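Local structure of DR2417 (Deinococcus radiodurans, 4XWT) at residues G28-N33 / H403-H408; D175-P180 / G217-E222; S210-R215 / H381-E386. The protein probably degrades and matures RNA as a metal-dependent 5'-3' exonuclease of the RNase J family, with possible endonuclease activity. One frame throughout, in Å; residues are numbered along the deposited sequence.

Interaction 1: G28-N33 / H403-H408. With ZN (zinc ion), chain D.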
loop_
_atom_site.group_PDB
_atom_site.type_symbol
_atom_site.label_atom_id
_atom_site.label_comp_id
_atom_site.label_asym_id
_atom_site.label_seq_id
_atom_site.Cartn_x
_atom_site.Cartn_y
_atom_site.Cartn_z
ATOM N N GLY A 28 -4.527 19.735 -2.306
ATOM C CA GLY A 28 -5.308 18.509 -2.212
ATOM C C GLY A 28 -4.510 17.280 -2.608
ATOM O O GLY A 28 -5.073 16.233 -2.906
ATOM N N GLU A 29 -3.188 17.423 -2.619
ATOM C CA GLU A 29 -2.268 16.330 -2.914
ATOM C C GLU A 29 -0.922 16.673 -2.349
ATOM O O GLU A 29 -0.646 17.842 -2.048
ATOM C CB GLU A 29 -2.122 16.105 -4.423
ATOM C CG GLU A 29 -1.590 17.375 -5.141
ATOM C CD GLU A 29 -1.352 17.190 -6.639
ATOM O OE1 GLU A 29 -1.201 16.040 -7.101
ATOM O OE2 GLU A 29 -1.315 18.198 -7.378
ATOM N N ILE A 30 -0.068 15.667 -2.259
ATOM C CA ILE A 30 1.326 15.880 -1.947
ATOM C C ILE A 30 2.136 15.567 -3.205
ATOM O O ILE A 30 2.367 14.407 -3.533
ATOM C CB ILE A 30 1.749 15.028 -0.766
ATOM C CG1 ILE A 30 0.940 15.444 0.465
ATOM C CG2 ILE A 30 3.206 15.235 -0.465
ATOM C CD1 ILE A 30 1.338 14.717 1.725
ATOM N N GLY A 31 2.537 16.608 -3.942
ATOM C CA GLY A 31 3.187 16.379 -5.221
ATOM C C GLY A 31 2.872 17.388 -6.313
ATOM O O GLY A 31 1.918 18.162 -6.202
ATOM N N LYS A 32 3.659 17.336 -7.391
ATOM C CA LYS A 32 3.622 18.293 -8.510
ATOM C C LYS A 32 3.181 19.716 -8.115
ATOM O O LYS A 32 2.209 20.255 -8.640
ATOM C CB LYS A 32 2.747 17.767 -9.676
ATOM C CG LYS A 32 1.281 17.434 -9.388
ATOM C CD LYS A 32 0.606 16.904 -10.682
ATOM C CE LYS A 32 -0.738 16.266 -10.375
ATOM N NZ LYS A 32 -1.747 17.278 -9.988
ATOM N N ASN A 33 3.942 20.322 -7.211
ATOM C CA ASN A 33 3.715 21.699 -6.805
ATOM C C ASN A 33 4.010 22.725 -7.914
ATOM O O ASN A 33 5.078 22.731 -8.527
ATOM C CB ASN A 33 4.541 21.992 -5.547
ATOM C CG ASN A 33 4.099 21.133 -4.367
ATOM O OD1 ASN A 33 3.059 21.397 -3.757
ATOM N ND2 ASN A 33 4.864 20.075 -4.068
ATOM N N HIS A 403 0.272 22.152 0.148
ATOM C CA HIS A 403 1.170 20.964 0.194
ATOM C C HIS A 403 0.582 19.852 1.071
ATOM O O HIS A 403 1.223 19.364 1.994
ATOM C CB HIS A 403 2.586 21.347 0.698
ATOM C CG HIS A 403 3.712 20.462 0.213
ATOM N ND1 HIS A 403 3.938 19.181 0.684
ATOM C CD2 HIS A 403 4.721 20.713 -0.663
ATOM C CE1 HIS A 403 5.019 18.680 0.107
ATOM N NE2 HIS A 403 5.521 19.594 -0.709
ATOM N N GLY A 404 -0.647 19.458 0.773
ATOM C CA GLY A 404 -1.315 18.456 1.563
ATOM C C GLY A 404 -2.554 17.969 0.863
ATOM O O GLY A 404 -3.170 18.699 0.104
ATOM N N GLU A 405 -2.901 16.712 1.102
ATOM C CA GLU A 405 -4.206 16.180 0.716
ATOM C C GLU A 405 -5.261 16.881 1.568
ATOM O O GLU A 405 -4.901 17.556 2.532
ATOM C CB GLU A 405 -4.232 14.657 0.912
ATOM C CG GLU A 405 -3.147 13.966 0.116
ATOM C CD GLU A 405 -2.984 12.471 0.462
ATOM O OE1 GLU A 405 -3.564 11.990 1.465
ATOM O OE2 GLU A 405 -2.260 11.776 -0.282
ATOM N N PRO A 406 -6.556 16.738 1.219
ATOM C CA PRO A 406 -7.612 17.434 1.962
ATOM C C PRO A 406 -7.590 17.172 3.469
ATOM O O PRO A 406 -7.845 18.088 4.253
ATOM C CB PRO A 406 -8.894 16.892 1.330
ATOM C CG PRO A 406 -8.498 16.599 -0.097
ATOM C CD PRO A 406 -7.084 16.087 -0.000
ATOM N N ARG A 407 -7.264 15.950 3.869
ATOM C CA ARG A 407 -7.165 15.636 5.283
ATOM C C ARG A 407 -6.103 16.497 5.956
ATOM O O ARG A 407 -6.239 16.866 7.113
ATOM C CB ARG A 407 -6.853 14.150 5.491
ATOM C CG ARG A 407 -5.616 13.635 4.775
ATOM C CD ARG A 407 -5.440 12.118 4.964
ATOM N NE ARG A 407 -5.382 11.762 6.378
ATOM C CZ ARG A 407 -5.455 10.515 6.830
ATOM N NH1 ARG A 407 -5.578 9.501 5.973
ATOM N NH2 ARG A 407 -5.398 10.283 8.138
ATOM N N HIS A 408 -5.042 16.812 5.228
ATOM C CA HIS A 408 -3.947 17.577 5.810
ATOM C C HIS A 408 -4.295 19.050 5.829
ATOM O O HIS A 408 -4.080 19.737 6.823
ATOM C CB HIS A 408 -2.651 17.315 5.043
ATOM C CG HIS A 408 -2.346 15.853 4.887
ATOM N ND1 HIS A 408 -2.255 15.233 3.653
ATOM C CD2 HIS A 408 -2.151 14.875 5.810
ATOM C CE1 HIS A 408 -1.993 13.950 3.823
ATOM N NE2 HIS A 408 -1.927 13.703 5.125
HETATM ZN ZN ZN D . 7.457 19.329 -1.332
#
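Ile30 reaches over the loop at His403-Glu405 and touches it with each branch of its side chain. From CB, the Ile30 CG2 methyl lies anti to the backbone N and comes 3.9 Å from CE1 of the His403 ring. The other branch, Ile30 CG1, sits beside the backbone N (chi1 -62°) and meets the CA of Gly404, also at 3.9 Å. The chain then runs on extended, and Ile30 CD1 ends 4.0 Å from CE1 of His408. Ile30 crosses both imidazoles at about a right angle. This loop follows strand 398-402 of the metallo-beta-lactamase core and leads into helix 406-417. Its His403 gives NE2 to a zinc ion at 2.0 Å, and Asp88, His89 and Asp175 complete that site. The amide of Asn33 lies 14° from the plane of the His403 ring. Asn33 ND2 is 3.5 Å from His403 NE2 but is not bonded to it; the amide donates instead to the backbone O of Asp88. At the other end, CD of Pro406 rests 3.5 Å from the carbonyl O of Gly28. Glu405, at the N-cap position, turns its carboxylate to Asn355 and Asn359 of the second subunit.

Interaction 2: D175-P180 / G217-E222. With ZN (zinc ion), chain C; ZN (zinc ion), chain D.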
loop_
_atom_site.group_PDB
_atom_site.type_symbol
_atom_site.label_atom_id
_atom_site.label_comp_id
_atom_site.label_asym_id
_atom_site.label_seq_id
_atom_site.Cartn_x
_atom_site.Cartn_y
_atom_site.Cartn_z
ATOM N N ASP A 175 8.312 24.457 1.628
ATOM C CA ASP A 175 8.418 23.274 2.479
ATOM C C ASP A 175 9.240 23.611 3.712
ATOM O O ASP A 175 10.296 24.228 3.581
ATOM C CB ASP A 175 9.092 22.112 1.741
ATOM C CG ASP A 175 8.212 21.482 0.676
ATOM O OD1 ASP A 175 7.340 22.197 0.102
ATOM O OD2 ASP A 175 8.435 20.269 0.418
ATOM N N PHE A 176 8.798 23.200 4.898
ATOM C CA PHE A 176 9.610 23.446 6.086
ATOM C C PHE A 176 9.349 22.570 7.290
ATOM O O PHE A 176 8.266 22.036 7.483
ATOM C CB PHE A 176 9.445 24.891 6.548
ATOM C CG PHE A 176 8.215 25.133 7.386
ATOM C CD1 PHE A 176 6.976 25.286 6.792
ATOM C CD2 PHE A 176 8.308 25.261 8.771
ATOM C CE1 PHE A 176 5.848 25.549 7.550
ATOM C CE2 PHE A 176 7.177 25.527 9.553
ATOM C CZ PHE A 176 5.942 25.667 8.941
ATOM N N LYS A 177 10.384 22.484 8.116
ATOM C CA LYS A 177 10.257 22.179 9.528
ATOM C C LYS A 177 10.994 23.269 10.274
ATOM O O LYS A 177 11.707 24.071 9.674
ATOM C CB LYS A 177 10.859 20.816 9.861
ATOM C CG LYS A 177 12.314 20.756 9.461
ATOM C CD LYS A 177 12.905 19.351 9.503
ATOM C CE LYS A 177 12.992 18.811 10.926
ATOM N NZ LYS A 177 13.953 17.681 10.991
ATOM N N ILE A 178 10.842 23.295 11.587
ATOM C CA ILE A 178 11.648 24.200 12.387
ATOM C C ILE A 178 12.667 23.367 13.136
ATOM O O ILE A 178 12.405 22.918 14.251
ATOM C CB ILE A 178 10.814 25.021 13.377
ATOM C CG1 ILE A 178 9.696 25.766 12.643
ATOM C CG2 ILE A 178 11.716 26.007 14.133
ATOM C CD1 ILE A 178 8.874 26.679 13.542
ATOM N N ASP A 179 13.818 23.148 12.510
ATOM C CA ASP A 179 14.884 22.350 13.093
ATOM C C ASP A 179 15.931 23.271 13.725
ATOM O O ASP A 179 16.603 24.030 13.014
ATOM C CB ASP A 179 15.529 21.459 12.020
ATOM C CG ASP A 179 16.317 20.294 12.610
ATOM O OD1 ASP A 179 16.873 20.439 13.719
ATOM O OD2 ASP A 179 16.383 19.224 11.964
ATOM N N PRO A 180 16.083 23.198 15.059
ATOM C CA PRO A 180 17.054 24.063 15.751
ATOM C C PRO A 180 18.505 23.757 15.377
ATOM O O PRO A 180 19.354 24.642 15.467
ATOM C CB PRO A 180 16.798 23.773 17.234
ATOM C CG PRO A 180 16.042 22.494 17.281
ATOM C CD PRO A 180 15.279 22.387 15.994
ATOM N N GLY A 217 2.777 17.677 18.352
ATOM C CA GLY A 217 4.144 17.868 18.793
ATOM C C GLY A 217 5.071 18.486 17.764
ATOM O O GLY A 217 4.661 19.278 16.906
ATOM N N HIS A 218 6.337 18.105 17.858
ATOM C CA HIS A 218 7.418 18.739 17.109
ATOM C C HIS A 218 8.136 17.625 16.345
ATOM O O HIS A 218 8.359 16.541 16.874
ATOM C CB HIS A 218 8.360 19.472 18.080
ATOM C CG HIS A 218 9.191 20.543 17.451
ATOM N ND1 HIS A 218 10.025 20.312 16.378
ATOM C CD2 HIS A 218 9.349 21.851 17.774
ATOM C CE1 HIS A 218 10.647 21.434 16.058
ATOM N NE2 HIS A 218 10.253 22.381 16.889
ATOM N N THR A 219 8.455 17.874 15.087
ATOM C CA THR A 219 9.231 16.928 14.309
ATOM C C THR A 219 10.628 16.860 14.909
ATOM O O THR A 219 11.200 17.895 15.274
ATOM C CB THR A 219 9.269 17.351 12.828
ATOM O OG1 THR A 219 7.935 17.304 12.298
ATOM C CG2 THR A 219 10.167 16.443 12.021
ATOM N N PRO A 220 11.179 15.643 15.036
ATOM C CA PRO A 220 12.510 15.496 15.636
ATOM C C PRO A 220 13.593 16.194 14.809
ATOM O O PRO A 220 13.450 16.378 13.597
ATOM C CB PRO A 220 12.721 13.977 15.661
ATOM C CG PRO A 220 11.339 13.411 15.623
ATOM C CD PRO A 220 10.544 14.342 14.775
ATOM N N SER A 221 14.659 16.596 15.491
ATOM C CA SER A 221 15.792 17.275 14.871
ATOM C C SER A 221 16.738 16.297 14.167
ATOM O O SER A 221 16.922 15.162 14.636
ATOM C CB SER A 221 16.555 18.074 15.943
ATOM O OG SER A 221 17.725 18.640 15.395
ATOM N N GLU A 222 17.335 16.726 13.051
ATOM C CA GLU A 222 18.364 15.924 12.392
ATOM C C GLU A 222 19.580 15.659 13.298
ATOM O O GLU A 222 20.221 14.616 13.186
ATOM C CB GLU A 222 18.826 16.586 11.096
ATOM C CG GLU A 222 17.847 16.436 9.930
ATOM C CD GLU A 222 17.582 14.969 9.522
ATOM O OE1 GLU A 222 18.504 14.129 9.616
ATOM O OE2 GLU A 222 16.447 14.663 9.094
HETATM ZN ZN ZN C . 10.519 19.209 -0.166
HETATM ZN ZN ZN D . 7.457 19.329 -1.332
HETATM O O HOH W 1 14.579 16.329 8.955
#
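Segments 175-180 and 217-222 are both irregular, and their touching parts run about 70° apart. They approach most closely where the CA atoms of Asp179 and Ser221 are 5.5 Å apart. Ser221 is at the N-cap position of helix 222-234, and Asp179 faces this helix start. Asp179 CG is anti to its own backbone N (chi1 -161°), which carries the carboxylate across to the other segment. Asp179 OD1 takes the hydroxyl of Ser221 at 2.6 Å from OG. Asp179 OD2 takes the backbone N of Glu222 at 2.9 Å, with a nearly straight N-H...O angle of 174°. Each oxygen uses its syn lone pair, so the carboxylate bridges side chain and backbone at the helix start. Lys177 comes in beside it, its CE packed 3.8 Å from CG2 of Thr219. The ammonium Lys177 NZ donates to Pro220 O at 3.0 Å, in the carbonyl plane. NZ also forms a salt bridge to Asp179 OD2, from above the carboxylate plane. The His218 ring brings its edge to the carbonyl of Ile178, with CE1 2.9 Å from that O. At the start of segment 175-180, Asp175 OD2 bridges the two zinc ions. Glu222 turns its carboxylate to Arg251. The contact thus ties the loop after the metal-bridging aspartate to the start of helix 222-234. Asp179 OD2 is gripped by both a cation and a backbone N-H, which would favour a charged carboxylate. That negative charge, close to the helix N terminus, would also suit the helix dipole.

Interaction 3: S210-R215 / H381-E386. With U5P (uridine-5'-monophosphate), chain H.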
loop_
_atom_site.group_PDB
_atom_site.type_symbol
_atom_site.label_atom_id
_atom_site.label_comp_id
_atom_site.label_asym_id
_atom_site.label_seq_id
_atom_site.Cartn_x
_atom_site.Cartn_y
_atom_site.Cartn_z
ATOM N N SER A 210 1.433 21.777 4.767
ATOM C CA SER A 210 0.476 21.027 5.609
ATOM C C SER A 210 0.769 19.542 5.764
ATOM O O SER A 210 -0.031 18.804 6.357
ATOM C CB SER A 210 -0.939 21.164 5.052
ATOM O OG SER A 210 -1.268 22.519 4.842
ATOM N N THR A 211 1.899 19.109 5.228
ATOM C CA THR A 211 2.224 17.687 5.119
ATOM C C THR A 211 1.953 16.941 6.422
ATOM O O THR A 211 1.300 15.888 6.436
ATOM C CB THR A 211 3.698 17.464 4.738
ATOM O OG1 THR A 211 3.992 18.132 3.497
ATOM C CG2 THR A 211 3.992 15.973 4.594
ATOM N N ASN A 212 2.444 17.508 7.518
ATOM C CA ASN A 212 2.383 16.842 8.806
ATOM C C ASN A 212 1.414 17.504 9.777
ATOM O O ASN A 212 1.640 17.455 10.985
ATOM C CB ASN A 212 3.790 16.772 9.434
ATOM C CG ASN A 212 4.559 15.563 8.977
ATOM O OD1 ASN A 212 3.989 14.673 8.353
ATOM N ND2 ASN A 212 5.852 15.506 9.294
ATOM N N ALA A 213 0.337 18.106 9.261
ATOM C CA ALA A 213 -0.624 18.824 10.105
ATOM C C ALA A 213 -1.411 17.911 11.031
ATOM O O ALA A 213 -2.069 18.375 11.954
ATOM C CB ALA A 213 -1.600 19.653 9.246
ATOM N N GLU A 214 -1.350 16.612 10.790
ATOM C CA GLU A 214 -2.048 15.709 11.682
ATOM C C GLU A 214 -1.124 15.145 12.753
ATOM O O GLU A 214 -1.560 14.330 13.560
ATOM C CB GLU A 214 -2.698 14.571 10.892
ATOM C CG GLU A 214 -3.975 14.985 10.177
ATOM C CD GLU A 214 -4.718 13.793 9.581
ATOM O OE1 GLU A 214 -5.305 12.998 10.350
ATOM O OE2 GLU A 214 -4.718 13.658 8.342
ATOM N N ARG A 215 0.143 15.559 12.764
ATOM C CA ARG A 215 1.089 15.032 13.758
ATOM C C ARG A 215 1.237 16.018 14.903
ATOM O O ARG A 215 1.737 17.125 14.711
ATOM C CB ARG A 215 2.477 14.746 13.157
ATOM C CG ARG A 215 2.511 13.759 12.009
ATOM C CD ARG A 215 3.957 13.396 11.655
ATOM N NE ARG A 215 4.044 12.512 10.488
ATOM C CZ ARG A 215 5.181 12.022 9.995
ATOM N NH1 ARG A 215 6.346 12.316 10.560
ATOM N NH2 ARG A 215 5.157 11.230 8.934
ATOM N N HIS A 381 9.180 17.839 7.392
ATOM C CA HIS A 381 8.044 18.738 7.496
ATOM C C HIS A 381 7.626 19.007 8.928
ATOM O O HIS A 381 7.649 18.121 9.787
ATOM C CB HIS A 381 6.856 18.178 6.707
ATOM C CG HIS A 381 7.129 18.038 5.244
ATOM N ND1 HIS A 381 6.790 19.012 4.321
ATOM C CD2 HIS A 381 7.732 17.056 4.536
ATOM C CE1 HIS A 381 7.158 18.625 3.116
ATOM N NE2 HIS A 381 7.730 17.433 3.215
ATOM N N ALA A 382 7.240 20.256 9.157
ATOM C CA ALA A 382 6.691 20.715 10.415
ATOM C C ALA A 382 5.460 19.938 10.896
ATOM O O ALA A 382 4.504 19.718 10.140
ATOM C CB ALA A 382 6.359 22.200 10.294
ATOM N N SER A 383 5.514 19.521 12.161
ATOM C CA SER A 383 4.358 18.981 12.867
ATOM C C SER A 383 3.574 20.127 13.495
ATOM O O SER A 383 3.955 21.271 13.352
ATOM C CB SER A 383 4.799 17.971 13.933
ATOM O OG SER A 383 5.522 16.897 13.342
ATOM N N GLN A 384 2.494 19.822 14.207
ATOM C CA GLN A 384 1.561 20.866 14.634
ATOM C C GLN A 384 2.181 22.006 15.441
ATOM O O GLN A 384 1.775 23.152 15.268
ATOM C CB GLN A 384 0.417 20.256 15.440
ATOM C CG GLN A 384 -0.558 19.488 14.576
ATOM C CD GLN A 384 -1.549 18.673 15.385
ATOM O OE1 GLN A 384 -1.501 18.657 16.618
ATOM N NE2 GLN A 384 -2.450 17.973 14.689
ATOM N N GLU A 385 3.146 21.710 16.313
ATOM C CA GLU A 385 3.747 22.773 17.144
ATOM C C GLU A 385 4.463 23.793 16.261
ATOM O O GLU A 385 4.422 25.009 16.498
ATOM C CB GLU A 385 4.743 22.215 18.164
ATOM C CG GLU A 385 4.146 21.440 19.307
ATOM C CD GLU A 385 5.211 20.975 20.285
ATOM O OE1 GLU A 385 6.364 21.449 20.176
ATOM O OE2 GLU A 385 4.895 20.144 21.166
ATOM N N GLU A 386 5.124 23.275 15.237
ATOM C CA GLU A 386 5.871 24.105 14.317
ATOM C C GLU A 386 4.928 24.873 13.402
ATOM O O GLU A 386 5.181 26.030 13.087
ATOM C CB GLU A 386 6.833 23.264 13.496
ATOM C CG GLU A 386 7.997 22.723 14.259
ATOM C CD GLU A 386 8.413 21.371 13.733
ATOM O OE1 GLU A 386 7.700 20.384 14.010
ATOM O OE2 GLU A 386 9.435 21.295 13.022
HETATM N N1 U5P H . 9.011 12.589 0.280
HETATM C C2 U5P H . 9.300 12.467 -1.093
HETATM N N3 U5P H . 10.531 12.721 -1.548
HETATM C C4 U5P H . 11.502 13.101 -0.714
HETATM C C5 U5P H . 11.250 13.238 0.642
HETATM C C6 U5P H . 9.976 12.972 1.121
HETATM O O2 U5P H . 8.407 12.116 -1.893
HETATM O O4 U5P H . 12.638 13.330 -1.161
HETATM C "C1'" U5P H . 7.659 12.316 0.775
HETATM C "C2'" U5P H . 7.675 11.381 1.975
HETATM O "O2'" U5P H . 7.250 10.068 1.603
HETATM C "C3'" U5P H . 6.706 11.996 2.959
HETATM C "C4'" U5P H . 6.669 13.458 2.584
HETATM O "O3'" U5P H . 5.398 11.465 2.760
HETATM O "O4'" U5P H . 7.060 13.535 1.214
HETATM C "C5'" U5P H . 7.660 14.230 3.433
HETATM O "O5'" U5P H . 8.880 13.499 3.534
HETATM P P U5P H . 10.097 14.079 4.403
HETATM O O1P U5P H . 9.422 14.221 5.730
HETATM O O2P U5P H . 11.197 13.050 4.338
HETATM O O3P U5P H . 10.478 15.358 3.703
HETATM O O HOH W 2 3.719 20.032 7.483
#
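Thr211 lies over one face of the His381 ring. Its CB is 3.7 Å from the ring centroid of His381 and 25° off the normal, a CH-pi contact. Thr211 OG1 lies over the same face, offset from the centre, and is hydrogen-bonded to Asp209. His381 ND1 is hydrogen-bonded to Asp209 too, so one carboxylate holds both the ring and the threonine laid on it. His381 CG sits beside the backbone N (chi1 -62°), which sets the ring beneath Thr211. O5' of the bound uridine monophosphate lies at the edge of the ring, in its plane. The Asn212 amide stands steeply to the ring, their planes 73° apart. Asn212 ND2 donates to His381 O at 3.2 Å, from above the carbonyl plane. A water joins Asn212 N to Ala382 O. Further on, Gln384 stretches out from the first turn of helix 384-394. Ala213 O lies in the plane of the Gln384 amide, and Gln384 NE2 donates to it at 2.8 Å. The backbone N of Gln384 bonds to Arg215 O at 2.8 Å, nearly in line with that carbonyl. The two type I turns of 210-215 are thereby pinned to the helix start. This is the nucleotide-binding active site of an RNase J: Asp209 and His381 are the predicted proton donor and acceptor, and the UMP is held next to them.

From the N terminus, the chain passes 28-33, in the loop between strands 19-23 and 34-39. Segment 403-408 comes back to it, so interaction 1 closes the longest loop, with interactions 2 and 3 nested inside it. Next comes segment 175-180, which follows strand 168-172. Segment 210-215 follows strand 205-209. Segment 217-222 then closes interaction 2, and 381-386, at the start of helix 384-394, closes interaction 3. These two contacts therefore cross along the chain. Interactions 1 and 3 lie beside the metal site; interaction 2 joins the loop after strand 168-172 to the start of helix 222-234. Interactions 1 and 2 share a zinc ion, while Arg407 and Glu214 form a salt bridge between interactions 1 and 3.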